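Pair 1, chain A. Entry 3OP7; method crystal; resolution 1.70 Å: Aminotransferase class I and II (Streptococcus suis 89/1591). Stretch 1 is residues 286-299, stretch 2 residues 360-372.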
# COMPACT_ATOMS: atom_id res chain seq x y z
N ALA A 286 -15.33 13.02 -28.33
CA ALA A 286 -15.75 13.59 -29.63
C ALA A 286 -14.72 14.59 -30.18
O ALA A 286 -14.50 14.66 -31.37
CB ALA A 286 -17.15 14.24 -29.55
N ILE A 287 -14.08 15.33 -29.28
CA ILE A 287 -13.03 16.27 -29.65
C ILE A 287 -11.80 15.52 -30.19
O ILE A 287 -11.24 15.90 -31.25
CB ILE A 287 -12.66 17.16 -28.44
CG1 ILE A 287 -13.78 18.15 -28.16
CG2 ILE A 287 -11.36 17.91 -28.66
CD1 ILE A 287 -13.61 18.86 -26.85
N LEU A 288 -11.40 14.47 -29.47
CA LEU A 288 -10.30 13.60 -29.88
C LEU A 288 -10.58 12.95 -31.24
O LEU A 288 -9.69 12.96 -32.12
CB LEU A 288 -10.04 12.52 -28.83
CG LEU A 288 -8.82 11.63 -29.06
CD1 LEU A 288 -7.53 12.48 -29.13
CD2 LEU A 288 -8.78 10.58 -27.94
N ASP A 289 -11.79 12.41 -31.42
CA ASP A 289 -12.19 11.77 -32.70
C ASP A 289 -12.08 12.69 -33.89
O ASP A 289 -11.55 12.29 -34.92
CB ASP A 289 -13.62 11.21 -32.64
CG ASP A 289 -13.71 9.88 -31.85
OD1 ASP A 289 -12.73 9.09 -31.85
OD2 ASP A 289 -14.77 9.63 -31.23
N GLN A 290 -12.63 13.89 -33.74
CA GLN A 290 -12.57 14.94 -34.78
C GLN A 290 -11.11 15.26 -35.14
O GLN A 290 -10.74 15.31 -36.33
CB GLN A 290 -13.29 16.20 -34.25
CG GLN A 290 -13.51 17.33 -35.29
CD GLN A 290 -14.02 18.62 -34.64
OE1 GLN A 290 -13.85 18.84 -33.42
NE2 GLN A 290 -14.63 19.47 -35.44
N TRP A 291 -10.30 15.48 -34.11
CA TRP A 291 -8.86 15.75 -34.27
C TRP A 291 -8.10 14.61 -34.99
O TRP A 291 -7.34 14.85 -35.93
CB TRP A 291 -8.24 16.00 -32.90
CG TRP A 291 -6.84 16.48 -33.00
CD1 TRP A 291 -6.44 17.75 -33.29
CD2 TRP A 291 -5.67 15.69 -32.87
NE1 TRP A 291 -5.06 17.80 -33.31
CE2 TRP A 291 -4.57 16.55 -33.07
CE3 TRP A 291 -5.43 14.35 -32.58
CZ2 TRP A 291 -3.24 16.11 -32.98
CZ3 TRP A 291 -4.12 13.90 -32.48
CH2 TRP A 291 -3.04 14.78 -32.70
N ILE A 292 -8.33 13.37 -34.56
CA ILE A 292 -7.72 12.20 -35.20
C ILE A 292 -8.06 12.17 -36.70
O ILE A 292 -7.18 11.94 -37.54
CB ILE A 292 -8.16 10.86 -34.58
CG1 ILE A 292 -7.74 10.74 -33.11
CG2 ILE A 292 -7.59 9.69 -35.39
CD1 ILE A 292 -6.47 9.95 -32.85
N GLU A 293 -9.33 12.38 -37.05
CA GLU A 293 -9.70 12.39 -38.48
C GLU A 293 -9.06 13.56 -39.24
O GLU A 293 -8.74 13.44 -40.42
CB GLU A 293 -11.21 12.39 -38.68
CG GLU A 293 -11.60 11.78 -40.07
CD GLU A 293 -12.83 12.42 -40.65
OE1 GLU A 293 -13.61 13.00 -39.87
OE2 GLU A 293 -13.00 12.36 -41.89
N GLU A 294 -8.88 14.69 -38.57
CA GLU A 294 -8.34 15.90 -39.22
C GLU A 294 -6.82 15.82 -39.41
O GLU A 294 -6.27 16.46 -40.29
CB GLU A 294 -8.68 17.15 -38.40
CG GLU A 294 -10.12 17.64 -38.58
CD GLU A 294 -10.47 18.84 -37.70
OE1 GLU A 294 -9.66 19.21 -36.83
OE2 GLU A 294 -11.58 19.39 -37.88
N GLU A 295 -6.15 15.05 -38.57
CA GLU A 295 -4.69 15.02 -38.57
C GLU A 295 -4.21 13.78 -39.36
O GLU A 295 -4.38 12.63 -38.90
CB GLU A 295 -4.19 15.02 -37.10
CG GLU A 295 -2.68 14.83 -36.89
CD GLU A 295 -1.84 15.78 -37.71
OE1 GLU A 295 -1.99 17.00 -37.46
OE2 GLU A 295 -1.06 15.29 -38.58
N PRO A 296 -3.59 14.00 -40.53
CA PRO A 296 -3.26 12.85 -41.38
C PRO A 296 -2.12 11.96 -40.87
O PRO A 296 -2.00 10.80 -41.31
CB PRO A 296 -2.90 13.50 -42.74
CG PRO A 296 -2.47 14.88 -42.40
CD PRO A 296 -3.16 15.28 -41.13
N LEU A 297 -1.31 12.46 -39.94
CA LEU A 297 -0.20 11.68 -39.38
C LEU A 297 -0.58 10.88 -38.15
O LEU A 297 0.28 10.24 -37.52
CB LEU A 297 0.99 12.59 -39.04
CG LEU A 297 1.67 13.28 -40.24
CD1 LEU A 297 2.90 14.05 -39.76
CD2 LEU A 297 2.02 12.27 -41.35
N VAL A 298 -1.85 10.91 -37.76
CA VAL A 298 -2.25 10.13 -36.58
C VAL A 298 -3.49 9.34 -36.86
O VAL A 298 -4.35 9.77 -37.62
CB VAL A 298 -2.50 11.00 -35.32
CG1 VAL A 298 -1.40 12.05 -35.16
CG2 VAL A 298 -3.86 11.70 -35.40
N SER A 299 -3.60 8.18 -36.23
CA SER A 299 -4.77 7.33 -36.41
C SER A 299 -4.85 6.46 -35.17
O SER A 299 -3.86 6.36 -34.42
CB SER A 299 -4.67 6.49 -37.71
OG SER A 299 -3.71 5.45 -37.56
N GLY A 360 -3.48 21.11 -25.97
CA GLY A 360 -2.53 20.02 -26.15
C GLY A 360 -2.56 19.49 -27.57
O GLY A 360 -1.51 19.35 -28.21
N LEU A 361 -3.77 19.24 -28.07
CA LEU A 361 -3.96 18.72 -29.44
C LEU A 361 -3.53 19.74 -30.50
O LEU A 361 -2.83 19.40 -31.46
CB LEU A 361 -5.43 18.30 -29.66
CG LEU A 361 -5.92 17.10 -28.83
CD1 LEU A 361 -7.34 16.72 -29.22
CD2 LEU A 361 -5.00 15.88 -28.92
N GLU A 362 -3.97 20.98 -30.34
CA GLU A 362 -3.53 22.07 -31.20
C GLU A 362 -2.00 22.10 -31.30
O GLU A 362 -1.44 22.10 -32.42
CB GLU A 362 -4.08 23.38 -30.67
CG GLU A 362 -5.43 23.78 -31.33
CD GLU A 362 -6.22 24.86 -30.56
OE1 GLU A 362 -5.73 25.41 -29.54
OE2 GLU A 362 -7.37 25.12 -30.99
N LYS A 363 -1.33 22.06 -30.15
CA LYS A 363 0.13 22.11 -30.11
C LYS A 363 0.78 20.85 -30.68
O LYS A 363 1.84 20.93 -31.29
CB LYS A 363 0.64 22.39 -28.69
CG LYS A 363 0.33 23.81 -28.15
CD LYS A 363 1.17 24.90 -28.84
CE LYS A 363 1.23 26.20 -28.02
NZ LYS A 363 1.67 27.37 -28.85
N LEU A 364 0.16 19.70 -30.46
CA LEU A 364 0.63 18.44 -31.06
C LEU A 364 0.56 18.53 -32.58
O LEU A 364 1.50 18.13 -33.27
CB LEU A 364 -0.21 17.26 -30.56
CG LEU A 364 0.18 15.88 -31.06
CD1 LEU A 364 1.70 15.63 -30.95
CD2 LEU A 364 -0.61 14.78 -30.32
N SER A 365 -0.54 19.07 -33.11
CA SER A 365 -0.65 19.28 -34.57
C SER A 365 0.40 20.26 -35.11
O SER A 365 0.91 20.07 -36.22
CB SER A 365 -2.06 19.77 -34.95
OG SER A 365 -2.99 18.73 -34.75
N GLN A 366 0.72 21.29 -34.33
CA GLN A 366 1.81 22.22 -34.68
C GLN A 366 3.14 21.49 -34.82
O GLN A 366 3.88 21.68 -35.79
CB GLN A 366 1.96 23.31 -33.62
CG GLN A 366 1.06 24.55 -33.77
CD GLN A 366 1.33 25.55 -32.65
OE1 GLN A 366 2.49 25.77 -32.29
NE2 GLN A 366 0.27 26.14 -32.09
N PHE A 367 3.44 20.64 -33.84
CA PHE A 367 4.64 19.83 -33.85
C PHE A 367 4.64 18.89 -35.06
O PHE A 367 5.64 18.79 -35.77
CB PHE A 367 4.73 19.03 -32.53
CG PHE A 367 6.05 18.37 -32.31
CD1 PHE A 367 7.23 19.11 -32.30
CD2 PHE A 367 6.13 17.00 -32.10
CE1 PHE A 367 8.47 18.49 -32.09
CE2 PHE A 367 7.36 16.38 -31.90
CZ PHE A 367 8.52 17.12 -31.89
N LEU A 368 3.50 18.26 -35.32
CA LEU A 368 3.38 17.31 -36.45
C LEU A 368 3.57 17.92 -37.83
O LEU A 368 4.05 17.24 -38.74
CB LEU A 368 2.04 16.55 -36.40
CG LEU A 368 1.95 15.45 -35.33
CD1 LEU A 368 0.50 15.15 -35.00
CD2 LEU A 368 2.68 14.19 -35.77
N ARG A 369 3.23 19.20 -38.00
CA ARG A 369 3.51 19.89 -39.28
C ARG A 369 5.02 19.94 -39.61
O ARG A 369 5.39 20.05 -40.78
CB ARG A 369 2.89 21.30 -39.32
CG ARG A 369 1.39 21.31 -39.71
N ARG A 370 5.88 19.80 -38.60
CA ARG A 370 7.34 19.71 -38.79
C ARG A 370 7.80 18.40 -39.48
O ARG A 370 8.92 18.34 -39.98
CB ARG A 370 8.10 19.91 -37.47
CG ARG A 370 7.75 21.19 -36.69
N PHE A 371 6.93 17.38 -39.54
CA PHE A 371 7.27 16.08 -40.16
C PHE A 371 6.57 15.73 -41.50
O PHE A 371 6.67 14.59 -41.96
CB PHE A 371 7.02 14.94 -39.17
CG PHE A 371 7.76 15.11 -37.87
CD1 PHE A 371 9.06 14.66 -37.73
CD2 PHE A 371 7.15 15.74 -36.79
CE1 PHE A 371 9.75 14.82 -36.53
CE2 PHE A 371 7.83 15.91 -35.58
CZ PHE A 371 9.13 15.44 -35.45
N ASP A 372 5.88 16.69 -42.13
CA ASP A 372 5.17 16.45 -43.42
C ASP A 372 6.05 16.61 -44.67
O ASP A 372 7.20 17.02 -44.59
CB ASP A 372 3.93 17.36 -43.55
CG ASP A 372 2.74 16.83 -42.76
OD1 ASP A 372 2.16 15.80 -43.17
OD2 ASP A 372 2.39 17.43 -41.72
O HOH W 1 -0.48 18.80 -38.57
O HOH W 2 0.47 17.15 -39.98

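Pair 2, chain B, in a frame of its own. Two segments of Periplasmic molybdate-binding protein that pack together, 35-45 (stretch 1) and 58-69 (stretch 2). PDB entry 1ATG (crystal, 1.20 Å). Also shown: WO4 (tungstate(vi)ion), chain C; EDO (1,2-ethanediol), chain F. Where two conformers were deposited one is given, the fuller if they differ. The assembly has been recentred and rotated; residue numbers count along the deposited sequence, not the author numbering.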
# COMPACT_ATOMS: atom_id res chain seq x y z
N SER B 35 6.58 5.37 3.02
CA SER B 35 6.28 4.10 3.64
C SER B 35 5.53 4.37 4.94
O SER B 35 5.78 5.40 5.60
CB SER B 35 7.56 3.31 3.92
OG SER B 35 8.03 2.77 2.70
N SER B 36 4.72 3.43 5.37
CA SER B 36 3.89 3.62 6.55
C SER B 36 4.69 3.91 7.81
O SER B 36 4.32 4.80 8.60
CB SER B 36 3.02 2.38 6.79
OG SER B 36 2.09 2.22 5.71
N GLY B 37 5.79 3.21 8.03
CA GLY B 37 6.63 3.39 9.21
C GLY B 37 7.16 4.81 9.31
O GLY B 37 6.93 5.53 10.29
N PRO B 38 7.91 5.26 8.32
CA PRO B 38 8.47 6.60 8.31
C PRO B 38 7.39 7.67 8.40
O PRO B 38 7.59 8.70 9.08
CB PRO B 38 9.28 6.72 7.03
CG PRO B 38 9.46 5.33 6.55
CD PRO B 38 8.41 4.46 7.17
N VAL B 39 6.24 7.48 7.73
CA VAL B 39 5.17 8.48 7.84
C VAL B 39 4.65 8.53 9.27
O VAL B 39 4.46 9.65 9.79
CB VAL B 39 4.04 8.21 6.83
CG1 VAL B 39 2.85 9.14 7.09
CG2 VAL B 39 4.53 8.40 5.41
N TYR B 40 4.47 7.41 9.92
CA TYR B 40 4.09 7.37 11.33
C TYR B 40 5.10 8.17 12.15
O TYR B 40 4.70 8.98 12.98
CB TYR B 40 4.07 5.91 11.80
CG TYR B 40 4.11 5.78 13.31
CD1 TYR B 40 2.94 5.88 14.06
CD2 TYR B 40 5.31 5.60 13.99
CE1 TYR B 40 2.96 5.80 15.44
CE2 TYR B 40 5.34 5.51 15.37
CZ TYR B 40 4.17 5.61 16.08
OH TYR B 40 4.21 5.52 17.46
N ALA B 41 6.40 7.92 11.92
CA ALA B 41 7.42 8.63 12.69
C ALA B 41 7.39 10.11 12.44
O ALA B 41 7.63 10.90 13.38
CB ALA B 41 8.79 8.05 12.41
N GLN B 42 7.12 10.55 11.22
CA GLN B 42 7.01 11.96 10.91
C GLN B 42 5.83 12.56 11.65
O GLN B 42 5.94 13.68 12.18
CB GLN B 42 6.82 12.18 9.41
CG GLN B 42 8.07 11.95 8.57
CD GLN B 42 7.77 12.01 7.08
OE1 GLN B 42 8.21 12.91 6.37
NE2 GLN B 42 7.00 11.04 6.61
N ILE B 43 4.70 11.85 11.72
CA ILE B 43 3.53 12.37 12.44
C ILE B 43 3.84 12.50 13.92
O ILE B 43 3.46 13.53 14.51
CB ILE B 43 2.28 11.52 12.16
CG1 ILE B 43 1.89 11.70 10.69
CG2 ILE B 43 1.13 11.90 13.09
CD1 ILE B 43 0.89 10.68 10.17
N VAL B 44 4.46 11.50 14.53
CA VAL B 44 4.84 11.57 15.95
C VAL B 44 5.81 12.73 16.16
O VAL B 44 5.79 13.36 17.23
CB VAL B 44 5.48 10.26 16.42
CG1 VAL B 44 6.11 10.38 17.81
CG2 VAL B 44 4.49 9.10 16.43
N ASN B 45 6.62 13.06 15.16
CA ASN B 45 7.54 14.19 15.19
C ASN B 45 6.88 15.48 14.73
O ASN B 45 7.52 16.43 14.30
CB ASN B 45 8.77 13.87 14.32
CG ASN B 45 9.91 14.84 14.53
OD1 ASN B 45 10.19 15.21 15.68
ND2 ASN B 45 10.59 15.24 13.46
N LYS B 58 -1.54 -1.17 12.52
CA LYS B 58 -0.62 -0.87 13.61
C LYS B 58 -0.28 0.60 13.75
O LYS B 58 -0.37 1.11 14.89
CB LYS B 58 0.67 -1.69 13.44
CG LYS B 58 1.72 -1.49 14.52
CD LYS B 58 3.02 -2.19 14.17
CE LYS B 58 3.85 -1.39 13.18
NZ LYS B 58 5.17 -2.03 12.91
N SER B 59 0.13 1.29 12.69
CA SER B 59 0.52 2.69 12.83
C SER B 59 -0.65 3.55 13.25
O SER B 59 -0.52 4.26 14.27
CB SER B 59 1.31 3.22 11.64
OG SER B 59 2.66 2.74 11.73
N PRO B 60 -1.80 3.50 12.60
CA PRO B 60 -2.97 4.24 13.05
C PRO B 60 -3.34 3.89 14.48
O PRO B 60 -3.69 4.80 15.27
CB PRO B 60 -4.06 3.82 12.06
CG PRO B 60 -3.27 3.59 10.81
CD PRO B 60 -2.05 2.82 11.30
N GLU B 61 -3.31 2.64 14.90
CA GLU B 61 -3.63 2.23 16.26
C GLU B 61 -2.65 2.84 17.26
O GLU B 61 -3.09 3.39 18.29
CB GLU B 61 -3.60 0.71 16.41
CG GLU B 61 -4.78 -0.01 15.79
CD GLU B 61 -4.60 -1.50 15.66
OE1 GLU B 61 -3.48 -2.01 15.85
OE2 GLU B 61 -5.60 -2.19 15.35
N LYS B 62 -1.36 2.84 16.97
CA LYS B 62 -0.37 3.46 17.84
C LYS B 62 -0.59 4.96 17.95
O LYS B 62 -0.53 5.51 19.07
CB LYS B 62 1.05 3.17 17.34
CG LYS B 62 1.49 1.74 17.57
CD LYS B 62 2.69 1.35 16.73
CE LYS B 62 3.99 1.97 17.24
NZ LYS B 62 5.09 1.79 16.25
N LEU B 63 -0.90 5.64 16.85
CA LEU B 63 -1.18 7.07 16.88
C LEU B 63 -2.40 7.36 17.75
O LEU B 63 -2.41 8.34 18.51
CB LEU B 63 -1.41 7.61 15.47
CG LEU B 63 -0.16 7.64 14.58
CD1 LEU B 63 -0.57 7.98 13.16
CD2 LEU B 63 0.87 8.63 15.12
N ASP B 64 -3.43 6.52 17.66
CA ASP B 64 -4.63 6.70 18.46
C ASP B 64 -4.30 6.53 19.94
O ASP B 64 -4.65 7.37 20.78
CB ASP B 64 -5.69 5.69 18.03
CG ASP B 64 -7.12 6.18 18.12
OD1 ASP B 64 -7.38 7.22 18.77
OD2 ASP B 64 -8.01 5.52 17.54
N ASN B 65 -3.58 5.47 20.29
CA ASN B 65 -3.18 5.18 21.66
C ASN B 65 -2.28 6.25 22.26
O ASN B 65 -2.39 6.55 23.46
CB ASN B 65 -2.43 3.84 21.73
CG ASN B 65 -3.29 2.64 21.39
OD1 ASN B 65 -4.52 2.72 21.38
ND2 ASN B 65 -2.63 1.53 21.10
N GLN B 66 -1.39 6.83 21.47
CA GLN B 66 -0.45 7.84 21.91
C GLN B 66 -0.99 9.26 21.90
O GLN B 66 -0.27 10.19 22.25
CB GLN B 66 0.82 7.77 21.04
CG GLN B 66 1.57 6.46 21.22
CD GLN B 66 2.33 6.02 19.99
OE1 GLN B 66 2.47 6.76 19.02
NE2 GLN B 66 2.81 4.78 20.05
N GLY B 67 -2.23 9.45 21.48
CA GLY B 67 -2.88 10.74 21.47
C GLY B 67 -2.62 11.60 20.26
O GLY B 67 -2.97 12.79 20.28
N PHE B 68 -2.05 11.04 19.19
CA PHE B 68 -1.79 11.83 18.00
C PHE B 68 -2.95 11.81 17.01
O PHE B 68 -3.00 12.66 16.13
CB PHE B 68 -0.53 11.31 17.28
CG PHE B 68 0.74 11.64 18.02
CD1 PHE B 68 1.29 12.90 17.90
CD2 PHE B 68 1.36 10.70 18.81
CE1 PHE B 68 2.45 13.23 18.58
CE2 PHE B 68 2.53 11.01 19.49
CZ PHE B 68 3.06 12.28 19.37
N ALA B 69 -3.82 10.82 17.14
CA ALA B 69 -4.96 10.70 16.23
C ALA B 69 -6.23 11.27 16.86
O ALA B 69 -6.41 11.16 18.08
CB ALA B 69 -5.18 9.24 15.84
W WO4 C . 3.72 0.79 1.95
O1 WO4 C . 5.11 1.37 1.01
O2 WO4 C . 2.23 1.14 1.15
O3 WO4 C . 3.81 -0.96 2.20
O4 WO4 C . 3.68 1.55 3.55
C1 EDO F . 6.15 11.68 3.53
O1 EDO F . 5.63 12.49 4.72
C2 EDO F . 7.05 12.45 2.54
O2 EDO F . 8.28 13.02 3.31

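What backbone arrangement do the two pairs share? In each, two helices run side by side in nearly the same direction, with 13° between their N-to-C directions in pair 1 and 15° in pair 2. The axes approach to 11.4 Å in pair 1 and 10.1 Å in pair 2. Fourteen central residues superpose with an RMSD of 0.6 Å, so A:Trp291 falls on B:Tyr40, A:Leu361 on B:Ser59, A:Ser365 on B:Leu63 and A:Leu368 on B:Gln66. The buried surface is also similar, 524 Å² in pair 1 and 441 Å² in pair 2.

Which residue fills the space between the helices? In both pairs it is an aromatic residue of the first helix, A:Trp291 or B:Tyr40, with its CA-to-CB bond pointing toward the second helix and chi1 in the t well. Each has more of its surface covered by the other stretch than any other residue of its pair. The indole of A:Trp291 lies with one face under A:Leu361, whose CB sits 3.8 Å from the centroid of the five-membered ring in a CH-pi contact. At the far end of the indole, A:Trp291 CH2 reaches A:Leu364 CD2 at 3.4 Å. B:Ser59, at the position of A:Leu361, is much smaller; its OG lies 3.5 Å from B:Tyr40 CB. B:Lys62 takes the place of A:Leu364 and brings its NZ to 4.3 Å from the centroid of the B:Tyr40 ring, an off-centre cation-pi contact.

How does each aromatic residue satisfy its polar atom? A:Trp291 NE1 donates to A:Ser365 OG at 2.7 Å, but the 124° angle at the hydrogen makes this bond weak. B:Tyr40 carries its hydroxyl at the tip of the ring, so its bond forms further along the second stretch: OH donates to B:Gln66 OE1 at 2.6 Å, near the plane of the ring. The matched positions thus exchange character. Where pair 1 has the polar A:Ser365, pair 2 has B:Leu63, whose CD2 packs 3.5 Å from B:Tyr40 CE1; where pair 2 has B:Gln66, pair 1 has A:Leu368, whose CD1 lies 4.2 Å from A:Trp291 CH2.

How is the contact closed where the first helix ends? A:Glu295 and B:Val44 match here, one charged and one apolar. A:Glu295 accepts a hydrogen bond from A:Leu297 N to OE2 at 3.1 Å, within a type I turn that carries the chain on to A:Val298. Beyond the superposed region, A:Leu297 CD1 meets A:Leu368 CD2 at 4.0 Å and A:Val298 CG1 meets A:Leu368 CD1 at 3.6 Å, so A:Leu368 is packed by residues after the helix as well. In pair 2 B:Val44 makes the apolar contact itself, with CG2 3.9 Å from B:Leu63 CD2. Its CA also lies over a face of B:Phe68, 4.0 Å from the ring centroid, just after the Schellman motif at B:Gly67 has ended the second helix.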